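Local coordinates for minor capsid protein VP1 (Human bocavirus 3, PDB 5US7), which assembles in 60 copies into the T=1 icosahedral capsid that forms the shell of this parvovirus, at residues 63-67 against 446-450; 204-210 against 322-327; 355-359 against 521-525. All coordinates share one frame; numbering follows the deposited sequence.

Contact 1: residues 63-67 against 446-450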
loop_
_atom_site.group_PDB
_atom_site.type_symbol
_atom_site.label_atom_id
_atom_site.label_comp_id
_atom_site.label_asym_id
_atom_site.label_seq_id
_atom_site.Cartn_x
_atom_site.Cartn_y
_atom_site.Cartn_z
ATOM N N PHE A 63 60.911 -75.847 -30.810
ATOM C CA PHE A 63 62.146 -76.202 -30.130
ATOM C C PHE A 63 61.932 -77.442 -29.282
ATOM O O PHE A 63 60.805 -77.885 -29.073
ATOM C CB PHE A 63 62.672 -75.056 -29.263
ATOM C CG PHE A 63 61.772 -74.680 -28.135
ATOM C CD1 PHE A 63 61.859 -75.320 -26.923
ATOM C CD2 PHE A 63 60.864 -73.667 -28.273
ATOM C CE1 PHE A 63 61.042 -74.974 -25.896
ATOM C CE2 PHE A 63 60.051 -73.319 -27.241
ATOM C CZ PHE A 63 60.138 -73.968 -26.057
ATOM N N LEU A 64 63.029 -78.024 -28.803
ATOM C CA LEU A 64 62.930 -79.000 -27.733
ATOM C C LEU A 64 64.099 -78.827 -26.780
ATOM O O LEU A 64 65.141 -78.278 -27.134
ATOM C CB LEU A 64 62.861 -80.444 -28.243
ATOM C CG LEU A 64 64.023 -81.215 -28.840
ATOM C CD1 LEU A 64 64.870 -81.822 -27.753
ATOM C CD2 LEU A 64 63.463 -82.301 -29.681
ATOM N N VAL A 65 63.906 -79.323 -25.562
ATOM C CA VAL A 65 64.840 -79.143 -24.461
ATOM C C VAL A 65 65.074 -80.499 -23.813
ATOM O O VAL A 65 64.116 -81.215 -23.514
ATOM C CB VAL A 65 64.295 -78.145 -23.427
ATOM C CG1 VAL A 65 65.301 -77.909 -22.339
ATOM C CG2 VAL A 65 63.892 -76.862 -24.083
ATOM N N LYS A 66 66.333 -80.852 -23.603
ATOM C CA LYS A 66 66.716 -82.113 -22.990
ATOM C C LYS A 66 67.024 -81.925 -21.505
ATOM O O LYS A 66 66.754 -80.877 -20.920
ATOM C CB LYS A 66 67.903 -82.708 -23.738
ATOM C CG LYS A 66 67.589 -83.143 -25.133
ATOM C CD LYS A 66 68.838 -83.636 -25.811
ATOM C CE LYS A 66 68.555 -84.084 -27.227
ATOM N NZ LYS A 66 69.797 -84.520 -27.916
ATOM N N ILE A 67 67.580 -82.966 -20.879
ATOM C CA ILE A 67 67.908 -82.907 -19.455
ATOM C C ILE A 67 69.225 -82.182 -19.205
ATOM O O ILE A 67 69.343 -81.429 -18.232
ATOM C CB ILE A 67 67.911 -84.316 -18.844
ATOM C CG1 ILE A 67 66.497 -84.878 -18.812
ATOM C CG2 ILE A 67 68.481 -84.292 -17.452
ATOM C CD1 ILE A 67 65.559 -84.044 -17.993
ATOM N N PHE A 446 66.910 -68.442 -20.597
ATOM C CA PHE A 446 67.355 -69.762 -20.196
ATOM C C PHE A 446 66.157 -70.645 -19.912
ATOM O O PHE A 446 65.110 -70.175 -19.468
ATOM C CB PHE A 446 68.242 -69.692 -18.962
ATOM C CG PHE A 446 69.504 -68.955 -19.183
ATOM C CD1 PHE A 446 70.598 -69.591 -19.709
ATOM C CD2 PHE A 446 69.594 -67.623 -18.882
ATOM C CE1 PHE A 446 71.753 -68.913 -19.919
ATOM C CE2 PHE A 446 70.749 -66.946 -19.090
ATOM C CZ PHE A 446 71.830 -67.590 -19.610
ATOM N N ILE A 447 66.319 -71.931 -20.177
ATOM C CA ILE A 447 65.234 -72.880 -20.006
ATOM C C ILE A 447 65.830 -74.223 -19.633
ATOM O O ILE A 447 66.896 -74.599 -20.121
ATOM C CB ILE A 447 64.380 -72.955 -21.286
ATOM C CG1 ILE A 447 63.204 -73.893 -21.101
ATOM C CG2 ILE A 447 65.211 -73.375 -22.464
ATOM C CD1 ILE A 447 62.207 -73.789 -22.201
ATOM N N LYS A 448 65.154 -74.941 -18.745
ATOM C CA LYS A 448 65.539 -76.310 -18.465
ATOM C C LYS A 448 64.315 -77.079 -18.012
ATOM O O LYS A 448 63.289 -76.502 -17.656
ATOM C CB LYS A 448 66.605 -76.423 -17.387
ATOM C CG LYS A 448 66.085 -76.169 -16.015
ATOM C CD LYS A 448 67.147 -76.466 -15.014
ATOM C CE LYS A 448 66.636 -76.262 -13.627
ATOM N NZ LYS A 448 67.691 -76.578 -12.638
ATOM N N MET A 449 64.444 -78.396 -18.020
ATOM C CA MET A 449 63.380 -79.263 -17.550
ATOM C C MET A 449 63.377 -79.319 -16.037
ATOM O O MET A 449 64.396 -79.637 -15.419
ATOM C CB MET A 449 63.543 -80.667 -18.123
ATOM C CG MET A 449 63.405 -80.736 -19.611
ATOM S SD MET A 449 61.785 -80.156 -20.084
ATOM C CE MET A 449 62.193 -78.494 -20.612
ATOM N N ALA A 450 62.232 -79.006 -15.442
ATOM C CA ALA A 450 62.066 -79.195 -14.012
ATOM C C ALA A 450 62.402 -80.629 -13.645
ATOM O O ALA A 450 61.946 -81.570 -14.291
ATOM C CB ALA A 450 60.635 -78.861 -13.601
#
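Facing sheets of the jelly-roll barrel, the core fold of parvovirus capsid proteins, meet here through the side chains of V65, I447 and M449, helped by F63 and I67. Strands 63-65 and 446-449 are not sheet partners: their axes pass 8.1 Å apart at 58°, no hydrogen bond joins them, and mostly side chains fill the interval. V65 buries the largest area of the contact and lies between I447 and M449. Its two methyls serve different neighbours, a use to which a short, beta-branched residue on a strand is well suited. CG2 lies 4.0 Å from I447 CD1, while CG1 and CB turn to the end of M449, with V65 CB 3.5 Å from M449 CE. I447 holds CG1 anti to its backbone N (chi1 -177°) and continues nearly straight, which carries CD1 across to the opposite sheet. The same methyl comes within 4.1 Å of F63 CE1, meeting that ring obliquely as the two side chains approach from opposite directions. M449 behaves differently: its unbranched, flexible chain bends at chi2 and chi3, folding the thioether methyl back over V65. Near its root, M449 CB touches I67 CD1 at 3.9 Å, the two side chains crossing at about a right angle, and M449 CG rests 3.6 Å from the carbonyl O of K66. Both lysines point their ends away from this apolar packing: the buried K448 pairs with E223 in a salt bridge, and K66 NZ hydrogen-bonds N459 of a second subunit. Around the contact, strand 54-65 is bonded to strands 185-190 and 466-482, whereas strand 445-449 runs between 96-98 and 156-160. L188, V156 and C468 from these neighbours extend the apolar packing, and F98 sets its ring edge-to-face with F63.

Contact 2: residues 204-210 against 322-327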
loop_
_atom_site.group_PDB
_atom_site.type_symbol
_atom_site.label_atom_id
_atom_site.label_comp_id
_atom_site.label_asym_id
_atom_site.label_seq_id
_atom_site.Cartn_x
_atom_site.Cartn_y
_atom_site.Cartn_z
ATOM N N GLU A 204 100.024 -75.948 -10.304
ATOM C CA GLU A 204 101.045 -76.984 -10.255
ATOM C C GLU A 204 102.142 -76.607 -9.272
ATOM O O GLU A 204 102.738 -75.530 -9.381
ATOM C CB GLU A 204 101.638 -77.245 -11.638
ATOM C CG GLU A 204 102.699 -78.335 -11.638
ATOM C CD GLU A 204 102.162 -79.694 -11.215
ATOM O OE1 GLU A 204 100.928 -79.887 -11.199
ATOM O OE2 GLU A 204 102.983 -80.572 -10.880
ATOM N N ASP A 205 102.411 -77.514 -8.330
ATOM C CA ASP A 205 103.358 -77.298 -7.244
ATOM C C ASP A 205 102.999 -75.979 -6.576
ATOM O O ASP A 205 101.813 -75.673 -6.427
ATOM C CB ASP A 205 104.795 -77.307 -7.782
ATOM C CG ASP A 205 105.842 -77.328 -6.681
ATOM O OD1 ASP A 205 105.462 -77.379 -5.492
ATOM O OD2 ASP A 205 107.046 -77.291 -7.009
ATOM N N SER A 206 104.005 -75.209 -6.168
ATOM C CA SER A 206 103.888 -73.770 -5.980
ATOM C C SER A 206 102.624 -73.437 -5.109
ATOM O O SER A 206 102.349 -74.229 -4.208
ATOM C CB SER A 206 103.927 -73.160 -7.386
ATOM O OG SER A 206 105.185 -73.376 -7.999
ATOM N N ASN A 207 101.843 -72.357 -5.292
ATOM C CA ASN A 207 102.176 -71.105 -5.969
ATOM C C ASN A 207 101.885 -69.913 -5.075
ATOM O O ASN A 207 102.777 -69.123 -4.776
ATOM C CB ASN A 207 101.412 -70.972 -7.285
ATOM C CG ASN A 207 102.002 -69.905 -8.181
ATOM O OD1 ASN A 207 102.681 -68.993 -7.714
ATOM N ND2 ASN A 207 101.782 -70.036 -9.479
ATOM N N ALA A 208 100.617 -69.783 -4.693
ATOM C CA ALA A 208 99.993 -68.672 -3.989
ATOM C C ALA A 208 99.672 -67.547 -4.953
ATOM O O ALA A 208 98.950 -66.625 -4.579
ATOM C CB ALA A 208 100.833 -68.120 -2.820
ATOM N N VAL A 209 100.178 -67.586 -6.179
ATOM C CA VAL A 209 99.712 -66.707 -7.239
ATOM C C VAL A 209 98.582 -67.434 -7.946
ATOM O O VAL A 209 97.447 -66.953 -7.983
ATOM C CB VAL A 209 100.841 -66.330 -8.208
ATOM C CG1 VAL A 209 100.297 -65.488 -9.341
ATOM C CG2 VAL A 209 101.931 -65.588 -7.463
ATOM N N GLU A 210 98.891 -68.596 -8.525
ATOM C CA GLU A 210 97.836 -69.441 -9.067
ATOM C C GLU A 210 96.841 -69.850 -7.989
ATOM O O GLU A 210 95.638 -69.946 -8.251
ATOM C CB GLU A 210 98.431 -70.676 -9.743
ATOM C CG GLU A 210 99.090 -70.410 -11.089
ATOM C CD GLU A 210 99.589 -71.681 -11.747
ATOM O OE1 GLU A 210 99.664 -72.713 -11.053
ATOM O OE2 GLU A 210 99.873 -71.664 -12.962
ATOM N N PRO A 322 100.403 -62.816 -15.048
ATOM C CA PRO A 322 101.078 -62.274 -13.865
ATOM C C PRO A 322 102.420 -62.954 -13.637
ATOM O O PRO A 322 102.684 -64.052 -14.131
ATOM C CB PRO A 322 100.103 -62.587 -12.726
ATOM C CG PRO A 322 98.785 -62.744 -13.391
ATOM C CD PRO A 322 99.100 -63.400 -14.704
ATOM N N GLU A 323 103.281 -62.281 -12.883
ATOM C CA GLU A 323 104.576 -62.859 -12.559
ATOM C C GLU A 323 104.430 -63.876 -11.436
ATOM O O GLU A 323 103.495 -63.819 -10.634
ATOM C CB GLU A 323 105.584 -61.782 -12.162
ATOM C CG GLU A 323 105.349 -61.139 -10.808
ATOM C CD GLU A 323 104.315 -60.037 -10.845
ATOM O OE1 GLU A 323 103.707 -59.826 -11.914
ATOM O OE2 GLU A 323 104.122 -59.373 -9.803
ATOM N N GLY A 324 105.370 -64.814 -11.388
ATOM C CA GLY A 324 105.290 -65.893 -10.425
ATOM C C GLY A 324 104.109 -66.806 -10.646
ATOM O O GLY A 324 103.623 -67.423 -9.697
ATOM N N ALA A 325 103.631 -66.903 -11.881
ATOM C CA ALA A 325 102.433 -67.660 -12.200
ATOM C C ALA A 325 102.713 -69.075 -12.682
ATOM O O ALA A 325 101.768 -69.765 -13.061
ATOM C CB ALA A 325 101.609 -66.920 -13.254
ATOM N N ASN A 326 103.970 -69.529 -12.672
ATOM C CA ASN A 326 104.295 -70.840 -13.227
ATOM C C ASN A 326 103.886 -70.908 -14.691
ATOM O O ASN A 326 104.579 -70.364 -15.554
ATOM C CB ASN A 326 103.633 -71.968 -12.430
ATOM C CG ASN A 326 104.137 -73.339 -12.834
ATOM O OD1 ASN A 326 105.284 -73.492 -13.250
ATOM N ND2 ASN A 326 103.275 -74.343 -12.724
ATOM N N ILE A 327 102.843 -71.685 -14.969
ATOM C CA ILE A 327 102.127 -71.834 -16.250
ATOM C C ILE A 327 102.898 -72.452 -17.411
ATOM O O ILE A 327 102.646 -72.103 -18.562
ATOM C CB ILE A 327 101.469 -70.492 -16.753
ATOM C CG1 ILE A 327 102.468 -69.403 -17.154
ATOM C CG2 ILE A 327 100.455 -69.992 -15.752
ATOM C CD1 ILE A 327 101.831 -68.191 -17.765
#
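N326, V209 and E210 bury the most surface where loop 204-210 lies against loop 322-327. N326 leans over the first loop with CG anti to its backbone N (chi1 -170°), which brings ND2 to 3.5 Å from E204 CB. The side chains pass at a slant, and the E204 carboxylate leads away from the contact. Asparagine suits this exposed place, for it is polar and tolerates the positive phi found here (58°) better than most residues. V209 does the apolar work. It presses on the backbone of the turn, its CB 3.3 Å from G324 O, and CG1 looks to A325 CB at 4.4 Å and to the ring of P322. G324 has positive phi, which favours glycine, and with no side chain it leaves V209 close to the main chain. E210 reaches toward the backbone of A325 to I327: OE2 lies 2.7 Å from A325 O and also near N326 CB and I327 CG2. Its other oxygen accepts a weak hydrogen bond from E204 N (3.3 Å to OE1), which ties the two ends of the first loop together. Residues 204-209 are the last part of the loop that follows strand 185-190, and E210 opens helix 210-215; loop 322-327 lies between strand 319-320 and helix 331-334. L200 and E202 add to the packing on I327 and N326, while P322 and E323 touch a third subunit.

Contact 3: residues 355-359 against 521-525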
loop_
_atom_site.group_PDB
_atom_site.type_symbol
_atom_site.label_atom_id
_atom_site.label_comp_id
_atom_site.label_asym_id
_atom_site.label_seq_id
_atom_site.Cartn_x
_atom_site.Cartn_y
_atom_site.Cartn_z
ATOM N N GLN A 355 85.919 -65.945 -42.365
ATOM C CA GLN A 355 85.593 -67.140 -43.128
ATOM C C GLN A 355 84.746 -68.059 -42.263
ATOM O O GLN A 355 85.081 -68.275 -41.099
ATOM C CB GLN A 355 86.885 -67.826 -43.560
ATOM C CG GLN A 355 86.742 -68.960 -44.514
ATOM C CD GLN A 355 88.091 -69.445 -44.966
ATOM O OE1 GLN A 355 89.113 -68.877 -44.596
ATOM N NE2 GLN A 355 88.107 -70.489 -45.777
ATOM N N TRP A 356 83.670 -68.612 -42.815
ATOM C CA TRP A 356 82.807 -69.485 -42.031
ATOM C C TRP A 356 82.261 -70.582 -42.930
ATOM O O TRP A 356 82.329 -70.494 -44.155
ATOM C CB TRP A 356 81.677 -68.703 -41.370
ATOM C CG TRP A 356 80.733 -68.094 -42.325
ATOM C CD1 TRP A 356 79.553 -68.613 -42.742
ATOM C CD2 TRP A 356 80.883 -66.847 -43.002
ATOM N NE1 TRP A 356 78.949 -67.767 -43.629
ATOM C CE2 TRP A 356 79.750 -66.674 -43.807
ATOM C CE3 TRP A 356 81.866 -65.859 -43.003
ATOM C CZ2 TRP A 356 79.571 -65.556 -44.604
ATOM C CZ3 TRP A 356 81.689 -64.755 -43.791
ATOM C CH2 TRP A 356 80.552 -64.610 -44.583
ATOM N N TYR A 357 81.726 -71.635 -42.311
ATOM C CA TYR A 357 81.323 -72.816 -43.061
ATOM C C TYR A 357 79.861 -72.880 -43.471
ATOM O O TYR A 357 79.505 -73.786 -44.228
ATOM C CB TYR A 357 81.665 -74.087 -42.295
ATOM C CG TYR A 357 83.110 -74.415 -42.410
ATOM C CD1 TYR A 357 83.594 -75.002 -43.557
ATOM C CD2 TYR A 357 83.988 -74.156 -41.387
ATOM C CE1 TYR A 357 84.907 -75.298 -43.695
ATOM C CE2 TYR A 357 85.311 -74.464 -41.513
ATOM C CZ TYR A 357 85.764 -75.040 -42.668
ATOM O OH TYR A 357 87.090 -75.353 -42.810
ATOM N N GLN A 358 78.999 -72.000 -42.973
ATOM C CA GLN A 358 77.642 -71.906 -43.507
ATOM C C GLN A 358 76.800 -73.145 -43.208
ATOM O O GLN A 358 75.571 -73.098 -43.288
ATOM C CB GLN A 358 77.705 -71.660 -45.021
ATOM C CG GLN A 358 76.382 -71.467 -45.710
ATOM C CD GLN A 358 75.682 -70.225 -45.242
ATOM O OE1 GLN A 358 74.771 -70.285 -44.423
ATOM N NE2 GLN A 358 76.110 -69.082 -45.751
ATOM N N THR A 359 77.435 -74.244 -42.818
ATOM C CA THR A 359 76.753 -75.490 -42.516
ATOM C C THR A 359 77.414 -76.140 -41.314
ATOM O O THR A 359 78.640 -76.086 -41.170
ATOM C CB THR A 359 76.792 -76.477 -43.692
ATOM O OG1 THR A 359 78.154 -76.713 -44.073
ATOM C CG2 THR A 359 76.016 -75.945 -44.875
ATOM N N GLN A 521 72.601 -74.354 -49.951
ATOM C CA GLN A 521 73.230 -73.213 -49.311
ATOM C C GLN A 521 73.872 -72.291 -50.337
ATOM O O GLN A 521 74.270 -72.736 -51.416
ATOM C CB GLN A 521 74.287 -73.682 -48.323
ATOM C CG GLN A 521 73.732 -74.465 -47.165
ATOM C CD GLN A 521 72.735 -73.679 -46.356
ATOM O OE1 GLN A 521 72.882 -72.478 -46.163
ATOM N NE2 GLN A 521 71.718 -74.359 -45.861
ATOM N N PRO A 522 73.981 -71.002 -50.026
ATOM C CA PRO A 522 74.803 -70.116 -50.855
ATOM C C PRO A 522 76.257 -70.546 -50.805
ATOM O O PRO A 522 76.818 -70.752 -49.729
ATOM C CB PRO A 522 74.593 -68.742 -50.218
ATOM C CG PRO A 522 74.196 -69.041 -48.829
ATOM C CD PRO A 522 73.375 -70.281 -48.900
ATOM N N THR A 523 76.868 -70.687 -51.978
ATOM C CA THR A 523 78.215 -71.240 -52.022
ATOM C C THR A 523 79.273 -70.200 -51.693
ATOM O O THR A 523 80.234 -70.497 -50.978
ATOM C CB THR A 523 78.495 -71.851 -53.390
ATOM O OG1 THR A 523 78.354 -70.845 -54.398
ATOM C CG2 THR A 523 77.529 -72.978 -53.666
ATOM N N THR A 524 79.131 -68.984 -52.208
ATOM C CA THR A 524 80.181 -67.990 -52.079
ATOM C C THR A 524 79.551 -66.634 -51.805
ATOM O O THR A 524 78.360 -66.520 -51.519
ATOM C CB THR A 524 81.044 -67.925 -53.345
ATOM O OG1 THR A 524 80.214 -67.604 -54.468
ATOM C CG2 THR A 524 81.767 -69.245 -53.603
ATOM N N TRP A 525 80.394 -65.615 -51.836
ATOM C CA TRP A 525 80.014 -64.231 -52.060
ATOM C C TRP A 525 79.749 -64.087 -53.561
ATOM O O TRP A 525 80.273 -64.877 -54.344
ATOM C CB TRP A 525 81.154 -63.332 -51.600
ATOM C CG TRP A 525 81.306 -63.313 -50.140
ATOM C CD1 TRP A 525 81.705 -64.344 -49.366
ATOM C CD2 TRP A 525 81.234 -62.172 -49.285
ATOM N NE1 TRP A 525 81.782 -63.953 -48.059
ATOM C CE2 TRP A 525 81.510 -62.615 -47.986
ATOM C CE3 TRP A 525 80.933 -60.827 -49.485
ATOM C CZ2 TRP A 525 81.493 -61.768 -46.895
ATOM C CZ3 TRP A 525 80.917 -59.993 -48.398
ATOM C CH2 TRP A 525 81.187 -60.461 -47.120
#
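Two indole rings, those of W356 and W525, make the aromatic part of this buried contact. They meet obliquely, with planes 62° apart and centroids of the W356 six-membered and W525 five-membered rings separated by 5.8 Å. The touching point on W356 is CH2, the far corner of its benzene ring, which lies 3.7 Å from W525 NE1 and 3.8 Å from W525 CZ2. W356 has CG between its backbone N and carbonyl carbon (chi1 65°), and this torsion and the length of the indole carry CH2 to W525, although the CA-CB bond does not point at that segment. A second group of contacts is made by aliphatic carbons of polar residues. T359 CG2 packs on Q521 CG at 3.6 Å as the two side chains slide past each other in opposite directions, and Q358 CG rests 4.0 Å from Q521 CB. The amide planes of Q358 and Q521 are nearly parallel, 19° apart, and the end of Q358 also lies against the ring of P522, a compact and rigid apolar surface. Clear hydrogen bonds found here lie within a segment or lead outside the contact: T359 OG1 donates to Y357 O at 3.2 Å from above the carbonyl plane, with A361 O a weak second partner, and T524 OG1 donates to W525 O at 2.7 Å. W525 NE1 has a weak bond to I370 O, and T359 O accepts a hydrogen bond from R284 NH2 of the third subunit. The chemistry is consistent with cohesion mainly by packing.

In the fold
Contacts 1 and 3 are buried, whereas contact 2 lies farther out, 35 Å from the chain centre, and is only partly covered. Contact 1 alone joins strands, across the jelly-roll sandwich, and is mostly aliphatic; the other two join loops. Contact 3 mixes indoles with the carbon parts of glutamine and threonine, and contact 2 sets side chains against the backbone of the partner loop. None of the three shares an element with another. Their centres stand about 30 Å (1 and 3), 40 Å (1 and 2) and 44 Å (2 and 3) apart. Contact 2 is nested within the span closed by contact 1, which interlaces with contact 3. Contacts 2 and 3 both reach the third subunit, contact 1 the second.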